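Local coordinates for protein Polyphosphate:AMP phosphotransferase (Meiothermus ruber H328, PDB 5O6M) that uses inorganic polyphosphate as phosphoryl donor to convert AMP to ADP and ADP to ATP, and also accepts other nucleotides, at residues Arg87-Gly92 with Glu116-Asp121; Glu53-Val58 with Pro112-Leu117. The protein carries 1 engineered substitution. One frame throughout, in Å; residues are numbered along the deposited sequence.

Contact 1 (Arg87-Gly92 with Glu116-Asp121). Engineered in segment 116-121: Asp121 (natural residue Asn). With ATP (adenosine-5'-triphosphate), chain X.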
loop_
_atom_site.group_PDB
_atom_site.type_symbol
_atom_site.label_atom_id
_atom_site.label_comp_id
_atom_site.label_asym_id
_atom_site.label_seq_id
_atom_site.Cartn_x
_atom_site.Cartn_y
_atom_site.Cartn_z
ATOM N N ARG D 87 -12.765 -3.211 10.901
ATOM C CA ARG D 87 -11.313 -3.288 10.815
ATOM C C ARG D 87 -10.685 -2.293 11.781
ATOM O O ARG D 87 -11.162 -1.164 11.917
ATOM C CB ARG D 87 -10.822 -3.005 9.392
ATOM C CG ARG D 87 -9.308 -2.915 9.277
ATOM C CD ARG D 87 -8.851 -2.864 7.830
ATOM N NE ARG D 87 -9.358 -1.700 7.108
ATOM C CZ ARG D 87 -8.764 -0.508 7.097
ATOM N NH1 ARG D 87 -7.645 -0.318 7.779
ATOM N NH2 ARG D 87 -9.289 0.493 6.405
ATOM N N VAL D 88 -9.622 -2.716 12.458
ATOM C CA VAL D 88 -8.882 -1.858 13.379
ATOM C C VAL D 88 -7.577 -1.440 12.716
ATOM O O VAL D 88 -6.815 -2.288 12.233
ATOM C CB VAL D 88 -8.617 -2.565 14.719
ATOM C CG1 VAL D 88 -7.800 -1.665 15.641
ATOM C CG2 VAL D 88 -9.930 -2.966 15.370
ATOM N N ALA D 89 -7.316 -0.137 12.693
ATOM C CA ALA D 89 -6.048 0.414 12.225
ATOM C C ALA D 89 -5.351 1.069 13.409
ATOM O O ALA D 89 -5.850 2.058 13.960
ATOM C CB ALA D 89 -6.250 1.416 11.089
ATOM N N SER D 90 -4.213 0.512 13.804
ATOM C CA SER D 90 -3.437 1.028 14.920
ATOM C C SER D 90 -2.335 1.937 14.402
ATOM O O SER D 90 -1.756 1.686 13.343
ATOM C CB SER D 90 -2.816 -0.113 15.728
ATOM O OG SER D 90 -3.809 -0.930 16.306
ATOM N N PHE D 91 -2.060 3.004 15.146
ATOM C CA PHE D 91 -1.001 3.942 14.803
ATOM C C PHE D 91 -0.010 4.003 15.957
ATOM O O PHE D 91 -0.360 4.439 17.058
ATOM C CB PHE D 91 -1.568 5.328 14.483
ATOM C CG PHE D 91 -2.426 5.363 13.245
ATOM C CD1 PHE D 91 -1.841 5.404 11.985
ATOM C CD2 PHE D 91 -3.810 5.357 13.339
ATOM C CE1 PHE D 91 -2.617 5.434 10.843
ATOM C CE2 PHE D 91 -4.596 5.388 12.199
ATOM C CZ PHE D 91 -4.000 5.425 10.949
ATOM N N GLY D 92 1.224 3.565 15.697
ATOM C CA GLY D 92 2.306 3.639 16.642
ATOM C C GLY D 92 3.339 4.672 16.239
ATOM O O GLY D 92 3.079 5.569 15.430
ATOM N N GLU D 116 -17.724 -0.142 5.128
ATOM C CA GLU D 116 -16.755 -0.555 6.129
ATOM C C GLU D 116 -16.823 0.361 7.343
ATOM O O GLU D 116 -17.104 1.557 7.227
ATOM C CB GLU D 116 -15.334 -0.539 5.536
ATOM C CG GLU D 116 -14.250 -1.105 6.439
ATOM C CD GLU D 116 -12.855 -0.913 5.857
ATOM O OE1 GLU D 116 -12.654 0.063 5.101
ATOM O OE2 GLU D 116 -11.964 -1.740 6.151
ATOM N N LEU D 117 -16.554 -0.214 8.508
ATOM C CA LEU D 117 -16.406 0.532 9.748
ATOM C C LEU D 117 -14.977 0.335 10.228
ATOM O O LEU D 117 -14.545 -0.801 10.450
ATOM C CB LEU D 117 -17.413 0.066 10.805
ATOM C CG LEU D 117 -17.560 0.878 12.097
ATOM C CD1 LEU D 117 -18.768 0.404 12.890
ATOM C CD2 LEU D 117 -16.307 0.807 12.961
ATOM N N VAL D 118 -14.248 1.432 10.385
ATOM C CA VAL D 118 -12.855 1.381 10.799
ATOM C C VAL D 118 -12.717 2.053 12.155
ATOM O O VAL D 118 -13.281 3.127 12.390
ATOM C CB VAL D 118 -11.927 2.043 9.763
ATOM C CG1 VAL D 118 -10.531 2.190 10.334
ATOM C CG2 VAL D 118 -11.898 1.224 8.478
ATOM N N ILE D 119 -11.961 1.417 13.043
ATOM C CA ILE D 119 -11.617 1.985 14.335
ATOM C C ILE D 119 -10.162 2.422 14.268
ATOM O O ILE D 119 -9.274 1.602 14.005
ATOM C CB ILE D 119 -11.845 0.983 15.473
ATOM C CG1 ILE D 119 -13.305 0.537 15.487
ATOM C CG2 ILE D 119 -11.469 1.604 16.808
ATOM C CD1 ILE D 119 -13.520 -0.821 16.122
ATOM N N PHE D 120 -9.924 3.716 14.472
ATOM C CA PHE D 120 -8.568 4.230 14.623
ATOM C C PHE D 120 -8.144 4.044 16.076
ATOM O O PHE D 120 -8.643 4.731 16.974
ATOM C CB PHE D 120 -8.486 5.694 14.198
ATOM C CG PHE D 120 -8.320 5.890 12.713
ATOM C CD1 PHE D 120 -8.369 4.810 11.844
ATOM C CD2 PHE D 120 -8.090 7.154 12.189
ATOM C CE1 PHE D 120 -8.207 4.991 10.475
ATOM C CE2 PHE D 120 -7.927 7.340 10.825
ATOM C CZ PHE D 120 -7.985 6.260 9.967
ATOM N N ASP D 121 -7.240 3.096 16.308
ATOM C CA ASP D 121 -6.639 2.877 17.622
ATOM C C ASP D 121 -5.463 3.840 17.715
ATOM O O ASP D 121 -4.352 3.546 17.272
ATOM C CB ASP D 121 -6.221 1.420 17.785
ATOM C CG ASP D 121 -5.321 1.196 18.984
ATOM O OD1 ASP D 121 -5.405 1.976 19.952
ATOM O OD2 ASP D 121 -4.530 0.231 18.955
HETATM P PG ATP X . -0.823 1.280 22.928
HETATM O O1G ATP X . -1.622 1.942 21.838
HETATM O O2G ATP X . -0.537 2.213 24.102
HETATM O O3G ATP X . -1.489 0.005 23.463
HETATM P PB ATP X . 1.272 -0.514 21.944
HETATM O O1B ATP X . 2.369 -0.907 22.855
HETATM O O2B ATP X . 0.137 -1.525 21.776
HETATM O O3B ATP X . 0.612 0.870 22.372
HETATM P PA ATP X . 1.755 1.012 19.448
HETATM O O1A ATP X . 0.460 0.983 18.736
HETATM O O2A ATP X . 2.968 0.837 18.538
HETATM O O3A ATP X . 1.830 -0.192 20.489
HETATM O "O5'" ATP X . 1.981 2.466 20.177
HETATM C "C5'" ATP X . 3.306 2.873 20.577
HETATM C "C4'" ATP X . 3.423 4.368 20.759
HETATM O "O4'" ATP X . 3.327 5.062 19.495
HETATM C "C3'" ATP X . 2.401 5.039 21.691
HETATM O "O3'" ATP X . 3.052 5.464 22.882
HETATM C "C2'" ATP X . 1.904 6.250 20.880
HETATM O "O2'" ATP X . 1.806 7.442 21.652
HETATM C "C1'" ATP X . 3.017 6.389 19.850
HETATM N N9 ATP X . 2.672 7.163 18.662
HETATM C C8 ATP X . 1.550 7.061 17.884
HETATM N N7 ATP X . 1.465 7.974 16.944
HETATM C C5 ATP X . 2.616 8.726 17.114
HETATM C C6 ATP X . 3.118 9.860 16.444
HETATM N N6 ATP X . 2.472 10.489 15.458
HETATM N N1 ATP X . 4.305 10.357 16.855
HETATM C C2 ATP X . 4.931 9.767 17.877
HETATM N N3 ATP X . 4.548 8.709 18.595
HETATM C C4 ATP X . 3.376 8.233 18.161
#
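Phe91 drives the edge of its ring at Phe120, CE2 standing over the centre of the Phe120 face, 3.8 Å from Phe120 CG. The planes meet at 82°, a T-shaped pair with centroids 5.0 Å apart. Ala89 CB, 4.1 Å from Phe120 CD1, packs beside that ring. At the other end Arg87 and Glu116 form a salt bridge: NE gives its hydrogen to OE2 at 2.8 Å, on the syn side but well out of the carboxylate plane. OE2 is close to the guanidinium plane, though the two flat groups are turned 50° from each other. The long chain of Arg87 bends at chi3 (61°), and Val118 CG2 packs over one guanidinium face, 3.4 Å from NH2. NH2 also bonds Gln110 O, while Arg113 N holds Glu116 OE1. Beneath these side chains the strands run parallel as neighbours in the five-stranded sheet of a P-loop NTPase-type core, with 86-90 outermost within the chain. Arg87 N to Leu117 O (3.0 Å) and Ala89 N to Ile119 O alternate with return bonds from Ile119 N to Arg87 O and Asp121 N to Ala89 O; Phe91 N adds one to Asp121 O. On the other face Val88 and Ile119 carry branched apolar chains, and Ser90 OG donates to the anti side of OD2 of Asp121, an engineered residue, at 3.0 Å; Lys70 pairs with OD1. Beyond the strand, Phe91 O and Gly92 O approach ATP C8, each 3.3 Å away.

Contact 2 (Glu53-Val58 with Pro112-Leu117). With PO4 (phosphate ion), chain V.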
loop_
_atom_site.group_PDB
_atom_site.type_symbol
_atom_site.label_atom_id
_atom_site.label_comp_id
_atom_site.label_asym_id
_atom_site.label_seq_id
_atom_site.Cartn_x
_atom_site.Cartn_y
_atom_site.Cartn_z
ATOM N N GLU D 53 -25.370 -2.786 2.434
ATOM C CA GLU D 53 -25.724 -1.622 1.623
ATOM C C GLU D 53 -24.523 -1.111 0.834
ATOM O O GLU D 53 -24.661 -0.688 -0.321
ATOM C CB GLU D 53 -26.294 -0.518 2.513
ATOM C CG GLU D 53 -26.873 0.663 1.748
ATOM C CD GLU D 53 -27.298 1.798 2.663
ATOM O OE1 GLU D 53 -26.540 2.120 3.604
ATOM O OE2 GLU D 53 -28.395 2.362 2.449
ATOM N N GLY D 54 -23.339 -1.135 1.440
ATOM C CA GLY D 54 -22.123 -0.777 0.723
ATOM C C GLY D 54 -22.061 0.657 0.250
ATOM O O GLY D 54 -21.458 0.932 -0.793
ATOM N N GLN D 55 -22.658 1.588 0.993
ATOM C CA GLN D 55 -22.664 2.994 0.604
ATOM C C GLN D 55 -21.943 3.887 1.601
ATOM O O GLN D 55 -21.108 4.705 1.200
ATOM C CB GLN D 55 -24.111 3.483 0.421
ATOM C CG GLN D 55 -24.735 3.144 -0.926
ATOM C CD GLN D 55 -23.890 3.607 -2.103
ATOM O OE1 GLN D 55 -22.903 4.323 -1.931
ATOM N NE2 GLN D 55 -24.281 3.205 -3.307
ATOM N N HIS D 56 -22.250 3.763 2.885
ATOM C CA HIS D 56 -21.690 4.655 3.888
ATOM C C HIS D 56 -20.315 4.190 4.350
ATOM O O HIS D 56 -20.003 2.995 4.349
ATOM C CB HIS D 56 -22.644 4.760 5.077
ATOM C CG HIS D 56 -23.943 5.418 4.735
ATOM N ND1 HIS D 56 -25.095 4.703 4.484
ATOM C CD2 HIS D 56 -24.270 6.724 4.587
ATOM C CE1 HIS D 56 -26.076 5.542 4.202
ATOM N NE2 HIS D 56 -25.602 6.773 4.258
ATOM N N LYS D 57 -19.496 5.153 4.771
ATOM C CA LYS D 57 -18.213 4.883 5.403
ATOM C C LYS D 57 -18.273 5.408 6.825
ATOM O O LYS D 57 -18.737 6.528 7.050
ATOM C CB LYS D 57 -17.051 5.561 4.666
ATOM C CG LYS D 57 -17.228 5.759 3.180
ATOM C CD LYS D 57 -16.021 6.516 2.644
ATOM C CE LYS D 57 -16.127 6.777 1.167
ATOM N NZ LYS D 57 -16.837 8.057 0.915
ATOM N N VAL D 58 -17.798 4.616 7.777
ATOM C CA VAL D 58 -17.910 4.959 9.189
ATOM C C VAL D 58 -16.530 4.880 9.831
ATOM O O VAL D 58 -15.871 3.835 9.771
ATOM C CB VAL D 58 -18.913 4.043 9.909
ATOM C CG1 VAL D 58 -19.014 4.412 11.376
ATOM C CG2 VAL D 58 -20.278 4.119 9.221
ATOM N N PRO D 112 -11.847 4.410 6.146
ATOM C CA PRO D 112 -12.756 3.326 5.768
ATOM C C PRO D 112 -13.291 3.519 4.362
ATOM O O PRO D 112 -13.505 4.643 3.899
ATOM C CB PRO D 112 -13.880 3.429 6.808
ATOM C CG PRO D 112 -13.892 4.878 7.181
ATOM C CD PRO D 112 -12.440 5.299 7.161
ATOM N N ARG D 113 -13.499 2.397 3.677
ATOM C CA ARG D 113 -14.142 2.406 2.373
ATOM C C ARG D 113 -15.650 2.230 2.543
ATOM O O ARG D 113 -16.157 2.026 3.648
ATOM C CB ARG D 113 -13.553 1.317 1.477
ATOM C CG ARG D 113 -13.720 -0.104 2.003
ATOM C CD ARG D 113 -13.801 -1.084 0.838
ATOM N NE ARG D 113 -15.021 -0.891 0.057
ATOM C CZ ARG D 113 -15.126 -1.150 -1.243
ATOM N NH1 ARG D 113 -14.078 -1.605 -1.916
ATOM N NH2 ARG D 113 -16.278 -0.944 -1.872
ATOM N N LYS D 114 -16.379 2.304 1.432
ATOM C CA LYS D 114 -17.826 2.137 1.478
ATOM C C LYS D 114 -18.197 0.776 2.053
ATOM O O LYS D 114 -17.620 -0.250 1.682
ATOM C CB LYS D 114 -18.426 2.314 0.086
ATOM C CG LYS D 114 -18.372 3.747 -0.405
ATOM C CD LYS D 114 -19.082 3.909 -1.728
ATOM C CE LYS D 114 -19.151 5.372 -2.128
ATOM N NZ LYS D 114 -19.627 5.540 -3.530
ATOM N N GLY D 115 -19.161 0.775 2.971
ATOM C CA GLY D 115 -19.608 -0.443 3.608
ATOM C C GLY D 115 -18.758 -0.897 4.771
ATOM O O GLY D 115 -19.052 -1.945 5.363
ATOM N N GLU D 116 -17.724 -0.142 5.128
ATOM C CA GLU D 116 -16.755 -0.555 6.129
ATOM C C GLU D 116 -16.823 0.361 7.343
ATOM O O GLU D 116 -17.104 1.557 7.227
ATOM C CB GLU D 116 -15.334 -0.539 5.536
ATOM C CG GLU D 116 -14.250 -1.105 6.439
ATOM C CD GLU D 116 -12.855 -0.913 5.857
ATOM O OE1 GLU D 116 -12.654 0.063 5.101
ATOM O OE2 GLU D 116 -11.964 -1.740 6.151
ATOM N N LEU D 117 -16.554 -0.214 8.508
ATOM C CA LEU D 117 -16.406 0.532 9.748
ATOM C C LEU D 117 -14.977 0.335 10.228
ATOM O O LEU D 117 -14.545 -0.801 10.450
ATOM C CB LEU D 117 -17.413 0.066 10.805
ATOM C CG LEU D 117 -17.560 0.878 12.097
ATOM C CD1 LEU D 117 -18.768 0.404 12.890
ATOM C CD2 LEU D 117 -16.307 0.807 12.961
HETATM P P PO4 V . -10.637 -2.642 -1.109
HETATM O O1 PO4 V . -11.464 -3.669 -0.370
HETATM O O2 PO4 V . -10.204 -3.183 -2.450
HETATM O O3 PO4 V . -11.459 -1.394 -1.328
HETATM O O4 PO4 V . -9.419 -2.303 -0.285
#
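Lys114 lays its extended chain beside Gln55, both side chains pointing the same way. Its CG stands anti to the carbonyl carbon (chi1 -70°), which puts CG 3.3 Å from Gln55 O, while CB meets Gly54 O, just past helix 29-53. Lys57 crosses it from the strand, and its methylenes rest on the 112-114 backbone, CD 3.4 Å from Pro112 O. Residues 113-116 make a type II turn. Gly115 suits its third position, since a side chain would jam against the preceding carbonyl and crowd Gly54 CA; its N-H donates to His56 O at 2.7 Å. Gly54, with positive phi, takes the chain out of the helix. Arg113 bends at chi3 (-67°), and NE meets a lone pair of Lys114 O at 3.1 Å, while NH1 holds a phosphate ion through O3 and NH2 bridges to Glu96 of a neighbouring subunit. An alanine here would probably leave that Glu96 without its charged mate and the turn carbonyl without its NE-H. Pro112 CG presses on Val58 O at 3.4 Å, and Val58 N bonds Glu116 O. Val58 CG1 meets Leu117 CG at 3.9 Å, where Val58 of strand 57-64 pairs in parallel with Leu117, Leu50 of helix 29-53 touching both side chains.

Overall arrangement
From the N terminus, helix 29-53 leads through 53-58 into strand 57-64, the first strand entered. The chain then passes helix 70-77 and reaches strand 86-90, outermost within this chain, whose 87-92 segment enters contact 1. After helices 96-99 and 105-108 it returns through 112-117, closing the long loop of contact 2, and runs straight on into 116-121, which closes the shorter loop of contact 1. The two loops overlap, the shorter starting within the longer, and both end on one stretch, sharing Glu116 and Leu117. Strand 117-121 lies between 86-90 and 57-64, touching one in each contact, with Val118 N 3.0 Å from Val58 O joining the contacts, whose centres are 14 Å apart.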